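PDB 6WG5: ectonucleoside triphosphate diphosphohydrolase 4 from Homo sapiens, which belongs to the GDA1/CD39 nucleoside phosphatase family, whose fold is related to that of the actin-like ATPases. Local coordinates for residues E100-Y105 / L147-T152; L127-T132 / F160-S165. One frame throughout, in Å; residues are numbered along the deposited sequence.

Interaction 1: residues E100-Y105 / L147-T152; sequences EKVSDY and LEDLLT
D149 and S103 meet where two helical segments pack in the actin-like fold of the GDA1/CD39 family: the short, weakly bonded helix at about 102-105 and the long helix 140-157. The closest pair of CA atoms across the contact is S103 and L150, 5.6 Å apart, near enough that a small serine suits the place.

The polar part centres on the D149 carboxylate. Its CG stands anti to the backbone N (chi1 -169°), and the side chain reaches over to the other segment. There OD2 of D149 comes 3.0 Å from the carbonyl O of E100; both are acceptors, so this is no hydrogen bond, and at 2.6 Å resolution its shortness carries no weight. S103 OG sits beside the same group, 3.1 Å from the backbone O of D149. The E100 carboxylate is turned elsewhere, its OE1 6.8 Å from D149 OD2, so repulsion between the two like charges is probably modest.

The apolar part belongs to V102 and L150, both buried, whose branched aliphatic side chains bring no polar group to satisfy. I92 and I146 also touch V102, while I106 touches L150. V102 CG1 lies 3.3 Å from D149 OD2 and 4.3 Å from CG of L150.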
ATOM      1  N   GLU A 100     -13.037  18.752  20.811  1.00 99.98           N
ATOM      2  CA  GLU A 100     -13.466  18.271  22.121  1.00101.80           C
ATOM      3  C   GLU A 100     -14.351  17.034  22.011  1.00103.06           C
ATOM      4  O   GLU A 100     -14.427  16.250  22.964  1.00 95.17           O
ATOM      5  CB  GLU A 100     -14.210  19.378  22.881  1.00104.64           C
ATOM      6  CG  GLU A 100     -15.596  19.740  22.333  1.00107.93           C
ATOM      7  CD  GLU A 100     -15.543  20.691  21.153  1.00110.72           C
ATOM      8  OE1 GLU A 100     -14.550  21.439  21.028  1.00112.62           O
ATOM      9  OE2 GLU A 100     -16.503  20.691  20.350  1.00109.81           O
ATOM     10  N   LYS A 101     -15.009  16.843  20.869  1.00105.23           N
ATOM     11  CA  LYS A 101     -15.961  15.761  20.660  1.00106.80           C
ATOM     12  C   LYS A 101     -15.302  14.458  20.221  1.00103.06           C
ATOM     13  O   LYS A 101     -15.983  13.430  20.151  1.00103.14           O
ATOM     14  CB  LYS A 101     -16.992  16.204  19.611  1.00111.37           C
ATOM     15  CG  LYS A 101     -18.072  15.191  19.258  1.00115.61           C
ATOM     16  CD  LYS A 101     -18.982  15.743  18.167  1.00119.75           C
ATOM     17  CE  LYS A 101     -19.936  14.688  17.635  1.00132.84           C
ATOM     18  NZ  LYS A 101     -20.745  15.199  16.492  1.00144.01           N
ATOM     19  N   VAL A 102     -13.995  14.465  19.953  1.00120.81           N
ATOM     20  CA  VAL A 102     -13.372  13.338  19.267  1.00118.85           C
ATOM     21  C   VAL A 102     -13.200  12.140  20.196  1.00120.58           C
ATOM     22  O   VAL A 102     -13.314  10.988  19.764  1.00114.87           O
ATOM     23  CB  VAL A 102     -12.029  13.776  18.652  1.00116.69           C
ATOM     24  CG1 VAL A 102     -10.946  13.917  19.723  1.00114.38           C
ATOM     25  CG2 VAL A 102     -11.602  12.801  17.579  1.00114.99           C
ATOM     26  N   SER A 103     -12.918  12.382  21.478  1.00107.06           N
ATOM     27  CA  SER A 103     -12.617  11.279  22.386  1.00103.41           C
ATOM     28  C   SER A 103     -13.803  10.341  22.575  1.00 96.70           C
ATOM     29  O   SER A 103     -13.601   9.176  22.939  1.00 88.86           O
ATOM     30  CB  SER A 103     -12.159  11.824  23.739  1.00103.29           C
ATOM     31  OG  SER A 103     -10.921  12.503  23.613  1.00107.79           O
ATOM     32  N   ASP A 104     -15.029  10.811  22.341  1.00 97.55           N
ATOM     33  CA  ASP A 104     -16.193   9.935  22.398  1.00 96.27           C
ATOM     34  C   ASP A 104     -16.399   9.154  21.107  1.00 94.82           C
ATOM     35  O   ASP A 104     -17.082   8.124  21.123  1.00 96.24           O
ATOM     36  CB  ASP A 104     -17.456  10.745  22.704  1.00 98.93           C
ATOM     37  CG  ASP A 104     -17.708  10.898  24.192  1.00102.97           C
ATOM     38  OD1 ASP A 104     -17.280  10.017  24.968  1.00101.07           O
ATOM     39  OD2 ASP A 104     -18.344  11.898  24.588  1.00108.07           O
ATOM     40  N   TYR A 105     -15.825   9.619  19.996  1.00 95.06           N
ATOM     41  CA  TYR A 105     -16.000   8.933  18.720  1.00 93.16           C
ATOM     42  C   TYR A 105     -15.181   7.650  18.660  1.00 87.75           C
ATOM     43  O   TYR A 105     -15.639   6.642  18.108  1.00 87.10           O
ATOM     44  CB  TYR A 105     -15.619   9.876  17.582  1.00 93.68           C
ATOM     45  CG  TYR A 105     -15.259   9.199  16.282  1.00 89.75           C
ATOM     46  CD1 TYR A 105     -16.243   8.701  15.440  1.00 90.02           C
ATOM     47  CD2 TYR A 105     -13.933   9.076  15.887  1.00 84.99           C
ATOM     48  CE1 TYR A 105     -15.917   8.087  14.246  1.00 89.11           C
ATOM     49  CE2 TYR A 105     -13.597   8.465  14.695  1.00 82.71           C
ATOM     50  CZ  TYR A 105     -14.592   7.973  13.879  1.00 86.39           C
ATOM     51  OH  TYR A 105     -14.264   7.363  12.690  1.00 87.54           O
ATOM     52  N   LEU A 147      -5.279  15.555  18.495  1.00 74.14           N
ATOM     53  CA  LEU A 147      -4.337  14.702  19.213  1.00 73.24           C
ATOM     54  C   LEU A 147      -4.365  14.994  20.707  1.00 75.45           C
ATOM     55  O   LEU A 147      -4.330  14.072  21.530  1.00 72.45           O
ATOM     56  CB  LEU A 147      -2.920  14.895  18.671  1.00 69.81           C
ATOM     57  CG  LEU A 147      -2.704  14.820  17.159  1.00 67.65           C
ATOM     58  CD1 LEU A 147      -1.272  15.207  16.825  1.00 71.24           C
ATOM     59  CD2 LEU A 147      -3.027  13.436  16.622  1.00 60.54           C
ATOM     60  N   GLU A 148      -4.426  16.276  21.074  1.00 87.32           N
ATOM     61  CA  GLU A 148      -4.357  16.648  22.484  1.00 87.57           C
ATOM     62  C   GLU A 148      -5.593  16.183  23.245  1.00 85.23           C
ATOM     63  O   GLU A 148      -5.489  15.762  24.402  1.00 82.72           O
ATOM     64  CB  GLU A 148      -4.174  18.159  22.613  1.00 92.66           C
ATOM     65  CG  GLU A 148      -2.739  18.569  22.907  1.00 94.54           C
ATOM     66  CD  GLU A 148      -2.480  20.040  22.643  1.00103.42           C
ATOM     67  OE1 GLU A 148      -3.193  20.632  21.805  1.00110.20           O
ATOM     68  OE2 GLU A 148      -1.565  20.606  23.277  1.00105.95           O
ATOM     69  N   ASP A 149      -6.770  16.248  22.619  1.00 77.20           N
ATOM     70  CA  ASP A 149      -7.970  15.749  23.284  1.00 86.24           C
ATOM     71  C   ASP A 149      -7.867  14.250  23.531  1.00 81.77           C
ATOM     72  O   ASP A 149      -8.297  13.754  24.578  1.00 77.69           O
ATOM     73  CB  ASP A 149      -9.211  16.074  22.453  1.00 99.68           C
ATOM     74  CG  ASP A 149     -10.502  15.820  23.215  1.00110.98           C
ATOM     75  OD1 ASP A 149     -10.481  15.892  24.462  1.00113.18           O
ATOM     76  OD2 ASP A 149     -11.536  15.552  22.569  1.00112.92           O
ATOM     77  N   LEU A 150      -7.296  13.511  22.577  1.00 89.59           N
ATOM     78  CA  LEU A 150      -7.051  12.088  22.787  1.00 79.84           C
ATOM     79  C   LEU A 150      -6.013  11.864  23.878  1.00 73.78           C
ATOM     80  O   LEU A 150      -6.170  10.972  24.720  1.00 70.95           O
ATOM     81  CB  LEU A 150      -6.592  11.439  21.480  1.00 75.64           C
ATOM     82  CG  LEU A 150      -7.625  11.339  20.358  1.00 70.99           C
ATOM     83  CD1 LEU A 150      -6.945  11.016  19.039  1.00 68.21           C
ATOM     84  CD2 LEU A 150      -8.670  10.288  20.686  1.00 67.77           C
ATOM     85  N   LEU A 151      -4.946  12.667  23.880  1.00 69.03           N
ATOM     86  CA  LEU A 151      -3.864  12.463  24.837  1.00 67.90           C
ATOM     87  C   LEU A 151      -4.306  12.779  26.262  1.00 71.18           C
ATOM     88  O   LEU A 151      -3.947  12.058  27.199  1.00 70.79           O
ATOM     89  CB  LEU A 151      -2.660  13.321  24.446  1.00 65.52           C
ATOM     90  CG  LEU A 151      -1.903  12.865  23.197  1.00 65.35           C
ATOM     91  CD1 LEU A 151      -0.949  13.949  22.721  1.00 67.11           C
ATOM     92  CD2 LEU A 151      -1.146  11.575  23.473  1.00 63.41           C
ATOM     93  N   THR A 152      -5.077  13.851  26.449  1.00 78.70           N
ATOM     94  CA  THR A 152      -5.486  14.237  27.795  1.00 88.71           C
ATOM     95  C   THR A 152      -6.638  13.386  28.317  1.00 94.39           C
ATOM     96  O   THR A 152      -6.777  13.224  29.535  1.00 92.32           O
ATOM     97  CB  THR A 152      -5.892  15.714  27.831  1.00 91.30           C
ATOM     98  OG1 THR A 152      -7.036  15.924  26.992  1.00 90.15           O
ATOM     99  CG2 THR A 152      -4.747  16.605  27.364  1.00 90.37           C
TER

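Interaction 2: residues L127-T132 / F160-S165; sequences LYILCT and FLFSDS
L127 opens the strand 127-131 and receives the loop through its backbone, its N donating to the carbonyl O of L161 at 3.2 Å in a nearly straight bond (169° at the hydrogen). L161 is exposed and takes part through this carbonyl. The loop 160-165 is the return from helix 140-157 to strand 167-169 in a beta-alpha-beta crossover that starts from strand 127-131.

The side chains on either side of L161 in the loop, F160 and F162, both meet L127. F160 adds a plain aliphatic contact, its CB 3.9 Å from L127 CB. F162 does more. Its CG is anti to the backbone N (chi1 -162°), and the ring beyond it crosses the L127 side chain obliquely. L127 CD2 makes an off-centre CH-pi contact, 4.3 Å from the ring centroid and 29° off the normal. The buried carbonyl O of L127 is hydrogen-bonded to H166 ND1; as a secondary contact it also lies at the F162 ring edge, in plane, 3.3 Å from CD2 of that ring. One phenyl group thus meets both a methyl and a carbonyl of the same residue. Farther round, CZ of F162 touches I129 CD1 at 3.8 Å, the two side chains crossing at about a right angle.

Strand 127-131 runs parallel to both 40-48 and 167-169 in a mixed sheet. I44 of strand 40-48 touches L127 and F160, L110 of helix 107-116 also meets L127, and helix 140-157 packs on F162 through L151 and I154, the latter also touching I129.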
ATOM      1  N   LEU A 127      -0.958   1.475  23.137  1.00 47.75           N
ATOM      2  CA  LEU A 127      -1.995   1.904  22.208  1.00 48.23           C
ATOM      3  C   LEU A 127      -1.402   2.938  21.264  1.00 46.35           C
ATOM      4  O   LEU A 127      -0.819   3.929  21.712  1.00 48.75           O
ATOM      5  CB  LEU A 127      -3.198   2.489  22.956  1.00 47.64           C
ATOM      6  CG  LEU A 127      -4.246   3.240  22.127  1.00 50.99           C
ATOM      7  CD1 LEU A 127      -4.970   2.308  21.167  1.00 51.08           C
ATOM      8  CD2 LEU A 127      -5.233   3.942  23.045  1.00 52.74           C
ATOM      9  N   TYR A 128      -1.545   2.702  19.961  1.00 44.36           N
ATOM     10  CA  TYR A 128      -1.072   3.623  18.937  1.00 43.27           C
ATOM     11  C   TYR A 128      -2.246   4.046  18.067  1.00 45.69           C
ATOM     12  O   TYR A 128      -2.979   3.197  17.550  1.00 44.18           O
ATOM     13  CB  TYR A 128       0.025   2.984  18.080  1.00 38.30           C
ATOM     14  CG  TYR A 128       1.256   2.587  18.863  1.00 38.19           C
ATOM     15  CD1 TYR A 128       2.171   3.544  19.284  1.00 40.77           C
ATOM     16  CD2 TYR A 128       1.507   1.257  19.178  1.00 35.15           C
ATOM     17  CE1 TYR A 128       3.298   3.190  20.002  1.00 38.93           C
ATOM     18  CE2 TYR A 128       2.633   0.893  19.896  1.00 34.47           C
ATOM     19  CZ  TYR A 128       3.526   1.864  20.305  1.00 39.26           C
ATOM     20  OH  TYR A 128       4.651   1.514  21.020  1.00 42.04           O
ATOM     21  N   ILE A 129      -2.426   5.355  17.919  1.00 43.11           N
ATOM     22  CA  ILE A 129      -3.470   5.925  17.074  1.00 44.53           C
ATOM     23  C   ILE A 129      -2.770   6.705  15.970  1.00 46.77           C
ATOM     24  O   ILE A 129      -2.185   7.765  16.224  1.00 48.09           O
ATOM     25  CB  ILE A 129      -4.432   6.821  17.867  1.00 49.52           C
ATOM     26  CG1 ILE A 129      -5.123   6.002  18.962  1.00 50.85           C
ATOM     27  CG2 ILE A 129      -5.461   7.456  16.932  1.00 50.34           C
ATOM     28  CD1 ILE A 129      -6.031   6.809  19.868  1.00 54.14           C
ATOM     29  N   LEU A 130      -2.831   6.183  14.748  1.00 50.77           N
ATOM     30  CA  LEU A 130      -2.111   6.742  13.611  1.00 47.72           C
ATOM     31  C   LEU A 130      -3.116   7.142  12.541  1.00 51.76           C
ATOM     32  O   LEU A 130      -3.869   6.297  12.044  1.00 56.55           O
ATOM     33  CB  LEU A 130      -1.102   5.729  13.068  1.00 45.03           C
ATOM     34  CG  LEU A 130      -0.214   5.089  14.138  1.00 42.97           C
ATOM     35  CD1 LEU A 130       0.658   4.003  13.531  1.00 46.55           C
ATOM     36  CD2 LEU A 130       0.639   6.138  14.837  1.00 41.40           C
ATOM     37  N   CYS A 131      -3.125   8.424  12.188  1.00 47.69           N
ATOM     38  CA  CYS A 131      -4.089   8.985  11.252  1.00 54.93           C
ATOM     39  C   CYS A 131      -3.421   9.238   9.908  1.00 51.92           C
ATOM     40  O   CYS A 131      -2.246   9.614   9.851  1.00 54.11           O
ATOM     41  CB  CYS A 131      -4.677  10.288  11.796  1.00 63.82           C
ATOM     42  SG  CYS A 131      -5.035  10.245  13.569  1.00 62.51           S
ATOM     43  N   THR A 132      -4.180   9.043   8.829  1.00 57.39           N
ATOM     44  CA  THR A 132      -3.623   9.129   7.484  1.00 61.66           C
ATOM     45  C   THR A 132      -4.131  10.362   6.739  1.00 68.32           C
ATOM     46  O   THR A 132      -3.894  11.493   7.175  1.00 69.02           O
ATOM     47  CB  THR A 132      -3.939   7.850   6.703  1.00 61.64           C
ATOM     48  OG1 THR A 132      -5.349   7.597   6.739  1.00 64.29           O
ATOM     49  CG2 THR A 132      -3.194   6.664   7.299  1.00 60.24           C
ATOM     50  N   PHE A 160      -4.055   1.709  29.125  1.00 54.61           N
ATOM     51  CA  PHE A 160      -3.049   1.408  28.117  1.00 50.90           C
ATOM     52  C   PHE A 160      -1.895   2.403  28.188  1.00 50.72           C
ATOM     53  O   PHE A 160      -2.062   3.559  28.586  1.00 56.13           O
ATOM     54  CB  PHE A 160      -3.671   1.442  26.722  1.00 50.68           C
ATOM     55  CG  PHE A 160      -4.845   0.521  26.556  1.00 53.70           C
ATOM     56  CD1 PHE A 160      -4.787  -0.788  27.006  1.00 55.08           C
ATOM     57  CD2 PHE A 160      -6.011   0.966  25.956  1.00 52.63           C
ATOM     58  CE1 PHE A 160      -5.867  -1.636  26.855  1.00 56.69           C
ATOM     59  CE2 PHE A 160      -7.095   0.122  25.802  1.00 55.62           C
ATOM     60  CZ  PHE A 160      -7.023  -1.181  26.253  1.00 56.62           C
ATOM     61  N   LEU A 161      -0.708   1.941  27.798  1.00 50.91           N
ATOM     62  CA  LEU A 161       0.443   2.830  27.663  1.00 51.93           C
ATOM     63  C   LEU A 161       0.173   3.809  26.530  1.00 52.10           C
ATOM     64  O   LEU A 161       0.185   3.427  25.355  1.00 54.77           O
ATOM     65  CB  LEU A 161       1.718   2.034  27.395  1.00 49.31           C
ATOM     66  CG  LEU A 161       2.187   1.040  28.456  1.00 54.93           C
ATOM     67  CD1 LEU A 161       3.399   0.280  27.940  1.00 54.93           C
ATOM     68  CD2 LEU A 161       2.515   1.741  29.765  1.00 58.60           C
ATOM     69  N   PHE A 162      -0.070   5.071  26.873  1.00 50.23           N
ATOM     70  CA  PHE A 162      -0.448   6.079  25.890  1.00 54.66           C
ATOM     71  C   PHE A 162       0.233   7.389  26.253  1.00 60.61           C
ATOM     72  O   PHE A 162      -0.017   7.942  27.327  1.00 65.12           O
ATOM     73  CB  PHE A 162      -1.971   6.245  25.844  1.00 56.88           C
ATOM     74  CG  PHE A 162      -2.472   6.913  24.596  1.00 55.76           C
ATOM     75  CD1 PHE A 162      -3.157   8.115  24.666  1.00 57.25           C
ATOM     76  CD2 PHE A 162      -2.261   6.338  23.355  1.00 52.34           C
ATOM     77  CE1 PHE A 162      -3.621   8.729  23.520  1.00 57.79           C
ATOM     78  CE2 PHE A 162      -2.722   6.949  22.207  1.00 55.22           C
ATOM     79  CZ  PHE A 162      -3.403   8.146  22.289  1.00 57.71           C
ATOM     80  N   SER A 163       1.092   7.875  25.360  1.00 71.07           N
ATOM     81  CA  SER A 163       1.862   9.091  25.578  1.00 72.12           C
ATOM     82  C   SER A 163       1.758   9.979  24.342  1.00 74.78           C
ATOM     83  O   SER A 163       1.072   9.653  23.369  1.00 74.81           O
ATOM     84  CB  SER A 163       3.328   8.766  25.890  1.00 72.92           C
ATOM     85  OG  SER A 163       3.432   7.942  27.038  1.00 76.42           O
ATOM     86  N   ASP A 164       2.457  11.116  24.391  1.00 82.09           N
ATOM     87  CA  ASP A 164       2.428  12.066  23.283  1.00 85.83           C
ATOM     88  C   ASP A 164       2.812  11.395  21.969  1.00 78.47           C
ATOM     89  O   ASP A 164       2.155  11.588  20.940  1.00 77.08           O
ATOM     90  CB  ASP A 164       3.365  13.238  23.583  1.00 92.90           C
ATOM     91  CG  ASP A 164       3.551  14.158  22.390  1.00 98.07           C
ATOM     92  OD1 ASP A 164       2.569  14.387  21.652  1.00101.76           O
ATOM     93  OD2 ASP A 164       4.682  14.648  22.190  1.00 97.66           O
ATOM     94  N   SER A 165       3.883  10.598  21.986  1.00 70.15           N
ATOM     95  CA  SER A 165       4.361   9.958  20.767  1.00 66.87           C
ATOM     96  C   SER A 165       3.404   8.892  20.247  1.00 63.93           C
ATOM     97  O   SER A 165       3.512   8.498  19.082  1.00 64.79           O
ATOM     98  CB  SER A 165       5.736   9.334  21.008  1.00 68.21           C
ATOM     99  OG  SER A 165       5.737   8.530  22.174  1.00 71.21           O
TER

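Helix 140-157 joins the two contacts: in interaction 1 its D149 and L150 meet 100-105, and the neighbouring L151 turns to the loop of interaction 2. The centres of the two contacts are about 12 Å apart, yet they touch directly, with L151 CD2 3.8 Å from F162 CE1 and the carbonyl O of L150 3.6 Å from that same ring atom. Along the chain the segments alternate, 100-105, 127-132, 147-152 and 160-165. The helix thus meets the short helix through some residues and the loop through others. Interaction 2 is buried where interaction 1 is only partly so; its centre also lies nearer the centre of the chain, about 21 Å against about 28 Å.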